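Local coordinates for DUF3845 domain-containing protein (Bacteroides thetaiotaomicron VPI-5482, PDB 3GF6) that is of unknown function but is a bacterial lipoprotein with an all-beta fold, its family grouped with the C1q and TNF-like proteins, at residues P101-Q106 with F215-Q220; S140-Y145 with N191-L196. All coordinates share one frame; numbering follows the deposited sequence.

Interaction 1. Residues P101-Q106 with F215-Q220; sequences PIYTSQ and FELYEQ
Ile102 and Phe215 reach toward each other from opposite directions and overlap, the isoleucine's CD1 methyl over the ring face. That methyl sits almost exactly over the middle of the Phe215 ring, Ile102 CD1 lying 3.8 Å from its centroid and only 4° off the ring normal, a CH-pi contact. Full extension of the isoleucine brings the methyl there, CG1 standing trans to the backbone N (chi1 -166°). The other branch touches too, Ile102 CG2 lying 4.0 Å from Phe215 CZ at the ring's far end. The second CH-pi contact is less centred: Leu217 CD2 rests above one face of Tyr103, shifted toward the rim, with Leu217 CD2 3.3 Å from Tyr103 CD1, which is tight. These two side chains cross at about a right angle.

The contact spans the two antiparallel sheets of a beta-sandwich: strand 103-104 pairs with strand 187-198 in one, while strand 203-219 belongs to the other. A classic beta bulge places both Ile102 and Tyr103 opposite Leu188, and the side chains of Ile102 and Phe215 both touch Leu188. Both also touch Phe75, from a loop. An alanine in place of Phe215 would probably open a gap between the sheets, leaving the Ile102 CD1 methyl without the ring face it lies on.

Polar contact across the segments runs through a water. At the edge of the tyrosine ring and in its plane, this water lies 2.8 Å from Tyr103 OH, and it donates to Glu219 OE2 at a short 2.5 Å.

Interaction 2. Residues S140-Y145 with N191-L196; sequences SLFQPY and NLFINL
The loop linking strands 129-139 and 153-158 folds back over strand 187-198, laying Phe142 and Gln143 against Phe193 and Asn191. Phe142 and Phe193 form a T-shaped (edge-to-face) pair, with centroids 5.2 Å apart and planes at 78°. Phe193 is the edge: its CE1 comes 3.6 Å from Phe142 CZ, and its CZ lies over the rim of the Phe142 face. Swinging CG trans to the backbone N (chi1 -173°) carries the Phe142 ring across to the strand, where its CE2 also reaches the amide of Asn191.

Gln143 takes a face of Phe193 instead. Its CG stands 4.0 Å from the Phe193 ring centroid, a CH-pi contact, and the extended side chain lays its amide nearly parallel to the ring, the planes 11° apart. The backbone of Gln143 adopts a left-handed helical conformation, which bends the loop here. Phe193 is thus met at its edge by one loop residue and on a face by the next, while the ring of Tyr135 from strand 129-139 meets it too. The arrangement is that of a connecting loop packed over the outer face of a beta-sandwich sheet.

Overall arrangement
Strand 187-198 ties the two interactions together: 191-196 is part of it, and 103-104 pairs with it at the edge of the same sheet. They use opposite faces of that sheet. Interaction 1 looks inward and bridges to the other sheet through strand 203-219, whereas interaction 2 has a loop lying over the outer side. Both are largely buried, yet the centre of interaction 2 lies about 7 Å from the centre of the chain, that of interaction 1 about 15 Å. Interaction 1 sets methyls on ring faces and ends in a water bridge; interaction 2 relies on an aromatic pair and a flat amide. Their nearest atoms are about 6 Å apart.

Interaction 1. Residues P101-Q106 with F215-Q220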
loop_
_atom_site.group_PDB
_atom_site.type_symbol
_atom_site.label_atom_id
_atom_site.label_comp_id
_atom_site.label_asym_id
_atom_site.label_seq_id
_atom_site.Cartn_x
_atom_site.Cartn_y
_atom_site.Cartn_z
ATOM N N PRO A 101 -8.824 -4.687 -4.686
ATOM C CA PRO A 101 -8.083 -5.598 -3.819
ATOM C C PRO A 101 -6.912 -6.321 -4.537
ATOM O O PRO A 101 -6.983 -6.582 -5.722
ATOM C CB PRO A 101 -9.132 -6.621 -3.436
ATOM C CG PRO A 101 -10.127 -6.582 -4.516
ATOM C CD PRO A 101 -10.128 -5.205 -5.088
ATOM N N ILE A 102 -5.867 -6.652 -3.796
ATOM C CA ILE A 102 -4.758 -7.427 -4.320
ATOM C C ILE A 102 -5.201 -8.871 -4.535
ATOM O O ILE A 102 -4.696 -9.554 -5.428
ATOM C CB ILE A 102 -3.508 -7.289 -3.381
ATOM C CG1 ILE A 102 -2.254 -7.795 -4.079
ATOM C CG2 ILE A 102 -3.706 -8.042 -2.029
ATOM C CD1 ILE A 102 -0.938 -7.531 -3.286
ATOM N N TYR A 103 -6.130 -9.357 -3.700
ATOM C CA TYR A 103 -6.630 -10.730 -3.821
ATOM C C TYR A 103 -8.083 -10.791 -3.396
ATOM O O TYR A 103 -8.471 -10.099 -2.464
ATOM C CB TYR A 103 -5.806 -11.677 -2.950
ATOM C CG TYR A 103 -6.096 -13.133 -3.174
ATOM C CD1 TYR A 103 -6.997 -13.802 -2.371
ATOM C CD2 TYR A 103 -5.440 -13.858 -4.164
ATOM C CE1 TYR A 103 -7.270 -15.130 -2.550
ATOM C CE2 TYR A 103 -5.727 -15.244 -4.340
ATOM C CZ TYR A 103 -6.616 -15.854 -3.509
ATOM O OH TYR A 103 -6.937 -17.192 -3.652
ATOM N N THR A 104 -8.859 -11.648 -4.053
ATOM C CA THR A 104 -10.294 -11.857 -3.755
ATOM C C THR A 104 -10.545 -13.281 -3.309
ATOM O O THR A 104 -10.200 -14.225 -4.016
ATOM C CB THR A 104 -11.168 -11.501 -4.992
ATOM O OG1 THR A 104 -10.951 -10.128 -5.282
ATOM C CG2 THR A 104 -12.696 -11.697 -4.758
ATOM N N SER A 105 -11.089 -13.446 -2.100
ATOM C CA SER A 105 -11.470 -14.732 -1.592
ATOM C C SER A 105 -12.836 -15.161 -2.121
ATOM O O SER A 105 -13.737 -14.322 -2.389
ATOM C CB SER A 105 -11.533 -14.713 -0.063
ATOM O OG SER A 105 -11.783 -16.012 0.444
ATOM N N GLN A 106 -12.976 -16.475 -2.267
ATOM C CA GLN A 106 -14.236 -17.096 -2.682
ATOM C C GLN A 106 -14.793 -18.077 -1.629
ATOM O O GLN A 106 -15.804 -18.752 -1.883
ATOM C CB GLN A 106 -14.048 -17.801 -4.053
ATOM C CG GLN A 106 -13.613 -16.877 -5.197
ATOM C CD GLN A 106 -14.618 -15.810 -5.555
ATOM O OE1 GLN A 106 -15.790 -15.846 -5.123
ATOM N NE2 GLN A 106 -14.180 -14.848 -6.358
ATOM N N PHE A 215 5.278 -10.535 -2.048
ATOM C CA PHE A 215 4.004 -10.730 -1.389
ATOM C C PHE A 215 3.604 -12.168 -1.550
ATOM O O PHE A 215 3.603 -12.663 -2.660
ATOM C CB PHE A 215 2.953 -9.832 -2.053
ATOM C CG PHE A 215 1.583 -10.043 -1.523
ATOM C CD1 PHE A 215 1.168 -9.363 -0.386
ATOM C CD2 PHE A 215 0.735 -10.993 -2.080
ATOM C CE1 PHE A 215 -0.106 -9.592 0.138
ATOM C CE2 PHE A 215 -0.519 -11.242 -1.547
ATOM C CZ PHE A 215 -0.945 -10.540 -0.452
ATOM N N GLU A 216 3.230 -12.832 -0.446
ATOM C CA GLU A 216 2.754 -14.218 -0.435
ATOM C C GLU A 216 1.498 -14.334 0.391
ATOM O O GLU A 216 1.406 -13.720 1.455
ATOM C CB GLU A 216 3.774 -15.183 0.165
ATOM C CG GLU A 216 5.050 -15.227 -0.606
ATOM C CD GLU A 216 6.119 -16.115 0.013
ATOM O OE1 GLU A 216 5.950 -16.629 1.127
ATOM O OE2 GLU A 216 7.146 -16.301 -0.654
ATOM N N LEU A 217 0.569 -15.154 -0.089
ATOM C CA LEU A 217 -0.691 -15.432 0.587
ATOM C C LEU A 217 -0.925 -16.957 0.644
ATOM O O LEU A 217 -0.900 -17.636 -0.388
ATOM C CB LEU A 217 -1.862 -14.774 -0.138
ATOM C CG LEU A 217 -3.257 -14.952 0.477
ATOM C CD1 LEU A 217 -3.364 -14.357 1.901
ATOM C CD2 LEU A 217 -4.310 -14.301 -0.454
ATOM N N TYR A 218 -1.144 -17.453 1.852
ATOM C CA TYR A 218 -1.422 -18.848 2.117
ATOM C C TYR A 218 -2.846 -19.032 2.620
ATOM O O TYR A 218 -3.336 -18.222 3.410
ATOM C CB TYR A 218 -0.453 -19.390 3.189
ATOM C CG TYR A 218 0.981 -19.342 2.748
ATOM C CD1 TYR A 218 1.750 -18.184 2.907
ATOM C CD2 TYR A 218 1.563 -20.444 2.101
ATOM C CE1 TYR A 218 3.077 -18.135 2.456
ATOM C CE2 TYR A 218 2.877 -20.397 1.658
ATOM C CZ TYR A 218 3.619 -19.242 1.836
ATOM O OH TYR A 218 4.913 -19.203 1.410
ATOM N N GLU A 219 -3.488 -20.116 2.178
ATOM C CA GLU A 219 -4.642 -20.663 2.851
ATOM C C GLU A 219 -4.100 -21.646 3.901
ATOM O O GLU A 219 -3.319 -22.522 3.566
ATOM C CB GLU A 219 -5.556 -21.412 1.899
ATOM C CG GLU A 219 -6.344 -20.585 0.949
ATOM C CD GLU A 219 -7.291 -21.421 0.076
ATOM O OE1 GLU A 219 -7.434 -22.643 0.315
ATOM O OE2 GLU A 219 -7.846 -20.857 -0.892
ATOM N N GLN A 220 -4.465 -21.465 5.166
ATOM C CA GLN A 220 -3.989 -22.345 6.242
ATOM C C GLN A 220 -4.755 -23.658 6.318
ATOM O O GLN A 220 -5.976 -23.660 6.217
ATOM C CB GLN A 220 -4.101 -21.638 7.598
ATOM C CG GLN A 220 -3.258 -20.419 7.686
ATOM C CD GLN A 220 -3.444 -19.612 8.967
ATOM O OE1 GLN A 220 -3.362 -18.401 8.924
ATOM N NE2 GLN A 220 -3.624 -20.281 10.103
HETATM O O HOH W 1 -8.296 -18.508 -1.521
#

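Interaction 2. Residues S140-Y145 with N191-L196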
loop_
_atom_site.group_PDB
_atom_site.type_symbol
_atom_site.label_atom_id
_atom_site.label_comp_id
_atom_site.label_asym_id
_atom_site.label_seq_id
_atom_site.Cartn_x
_atom_site.Cartn_y
_atom_site.Cartn_z
ATOM N N SER A 140 -8.653 -5.713 5.147
ATOM C CA SER A 140 -9.817 -6.282 4.449
ATOM C C SER A 140 -10.843 -5.214 4.015
ATOM O O SER A 140 -11.880 -5.572 3.525
ATOM C CB SER A 140 -10.453 -7.370 5.305
ATOM O OG SER A 140 -11.086 -6.767 6.411
ATOM N N LEU A 141 -10.557 -3.920 4.262
ATOM C CA LEU A 141 -11.329 -2.770 3.772
ATOM C C LEU A 141 -10.372 -1.796 3.089
ATOM O O LEU A 141 -9.177 -1.811 3.391
ATOM C CB LEU A 141 -12.023 -2.054 4.926
ATOM C CG LEU A 141 -13.037 -2.919 5.689
ATOM C CD1 LEU A 141 -13.536 -2.167 6.913
ATOM C CD2 LEU A 141 -14.208 -3.333 4.749
ATOM N N PHE A 142 -10.905 -0.968 2.196
ATOM C CA PHE A 142 -10.147 0.085 1.544
ATOM C C PHE A 142 -10.252 1.397 2.318
ATOM O O PHE A 142 -11.343 1.906 2.534
ATOM C CB PHE A 142 -10.629 0.270 0.079
ATOM C CG PHE A 142 -9.790 1.210 -0.703
ATOM C CD1 PHE A 142 -9.970 2.573 -0.617
ATOM C CD2 PHE A 142 -8.706 0.716 -1.465
ATOM C CE1 PHE A 142 -9.117 3.455 -1.308
ATOM C CE2 PHE A 142 -7.859 1.582 -2.170
ATOM C CZ PHE A 142 -8.070 2.953 -2.087
ATOM N N GLN A 143 -9.101 1.939 2.707
ATOM C CA GLN A 143 -8.979 3.193 3.463
ATOM C C GLN A 143 -9.978 3.345 4.639
ATOM O O GLN A 143 -10.606 4.383 4.776
ATOM C CB GLN A 143 -9.030 4.405 2.528
ATOM C CG GLN A 143 -8.251 5.620 3.068
ATOM C CD GLN A 143 -8.325 6.853 2.215
ATOM O OE1 GLN A 143 -9.253 7.045 1.406
ATOM N NE2 GLN A 143 -7.363 7.691 2.370
ATOM N N PRO A 144 -10.103 2.311 5.512
ATOM C CA PRO A 144 -10.941 2.525 6.695
ATOM C C PRO A 144 -10.287 3.572 7.589
ATOM O O PRO A 144 -9.067 3.565 7.748
ATOM C CB PRO A 144 -10.925 1.157 7.389
ATOM C CG PRO A 144 -9.573 0.564 6.999
ATOM C CD PRO A 144 -9.406 1.006 5.551
ATOM N N TYR A 145 -11.075 4.463 8.177
ATOM C CA TYR A 145 -10.484 5.571 8.918
ATOM C C TYR A 145 -11.246 5.881 10.193
ATOM O O TYR A 145 -12.471 6.011 10.183
ATOM C CB TYR A 145 -10.430 6.831 8.067
ATOM C CG TYR A 145 -9.506 7.852 8.666
ATOM C CD1 TYR A 145 -9.971 8.857 9.514
ATOM C CD2 TYR A 145 -8.148 7.776 8.429
ATOM C CE1 TYR A 145 -9.086 9.796 10.077
ATOM C CE2 TYR A 145 -7.259 8.701 8.999
ATOM C CZ TYR A 145 -7.741 9.702 9.819
ATOM O OH TYR A 145 -6.858 10.605 10.363
ATOM N N ASN A 191 -1.853 -1.272 -0.075
ATOM C CA ASN A 191 -1.694 0.043 -0.676
ATOM C C ASN A 191 -0.793 0.952 0.137
ATOM O O ASN A 191 -0.545 0.704 1.320
ATOM C CB ASN A 191 -3.031 0.790 -0.825
ATOM C CG ASN A 191 -4.041 0.046 -1.660
ATOM O OD1 ASN A 191 -4.204 0.290 -2.890
ATOM N ND2 ASN A 191 -4.753 -0.860 -1.013
ATOM N N LEU A 192 -0.301 1.992 -0.525
ATOM C CA LEU A 192 0.203 3.190 0.139
ATOM C C LEU A 192 -0.836 4.304 -0.003
ATOM O O LEU A 192 -1.448 4.483 -1.075
ATOM C CB LEU A 192 1.512 3.698 -0.457
ATOM C CG LEU A 192 2.735 2.784 -0.417
ATOM C CD1 LEU A 192 3.950 3.490 -1.076
ATOM C CD2 LEU A 192 3.072 2.407 0.986
ATOM N N PHE A 193 -1.034 5.048 1.071
ATOM C CA PHE A 193 -1.860 6.251 1.081
ATOM C C PHE A 193 -0.962 7.452 1.403
ATOM O O PHE A 193 -0.173 7.382 2.371
ATOM C CB PHE A 193 -3.012 6.079 2.102
ATOM C CG PHE A 193 -4.011 5.029 1.695
ATOM C CD1 PHE A 193 -5.006 5.303 0.777
ATOM C CD2 PHE A 193 -3.992 3.789 2.260
ATOM C CE1 PHE A 193 -5.869 4.339 0.361
ATOM C CE2 PHE A 193 -4.882 2.819 1.874
ATOM C CZ PHE A 193 -5.874 3.111 0.957
ATOM N N ILE A 194 -1.005 8.471 0.536
ATOM C CA ILE A 194 -0.077 9.602 0.572
ATOM C C ILE A 194 -0.808 10.932 0.461
ATOM O O ILE A 194 -1.821 11.042 -0.233
ATOM C CB ILE A 194 0.995 9.490 -0.575
ATOM C CG1 ILE A 194 1.874 8.279 -0.355
ATOM C CG2 ILE A 194 1.903 10.786 -0.645
ATOM C CD1 ILE A 194 2.532 7.778 -1.669
ATOM N N ASN A 195 -0.292 11.969 1.124
ATOM C CA ASN A 195 -0.698 13.325 0.815
ATOM C C ASN A 195 0.552 14.201 0.775
ATOM O O ASN A 195 1.393 14.087 1.635
ATOM C CB ASN A 195 -1.666 13.920 1.842
ATOM C CG ASN A 195 -2.152 15.311 1.430
ATOM O OD1 ASN A 195 -2.601 15.501 0.291
ATOM N ND2 ASN A 195 -2.000 16.307 2.325
ATOM N N LEU A 196 0.687 15.006 -0.257
ATOM C CA LEU A 196 1.767 16.016 -0.293
ATOM C C LEU A 196 1.200 17.412 -0.108
ATOM O O LEU A 196 0.130 17.733 -0.608
ATOM C CB LEU A 196 2.505 15.993 -1.632
ATOM C CG LEU A 196 2.893 14.632 -2.214
ATOM C CD1 LEU A 196 3.515 14.776 -3.639
ATOM C CD2 LEU A 196 3.833 13.874 -1.282
#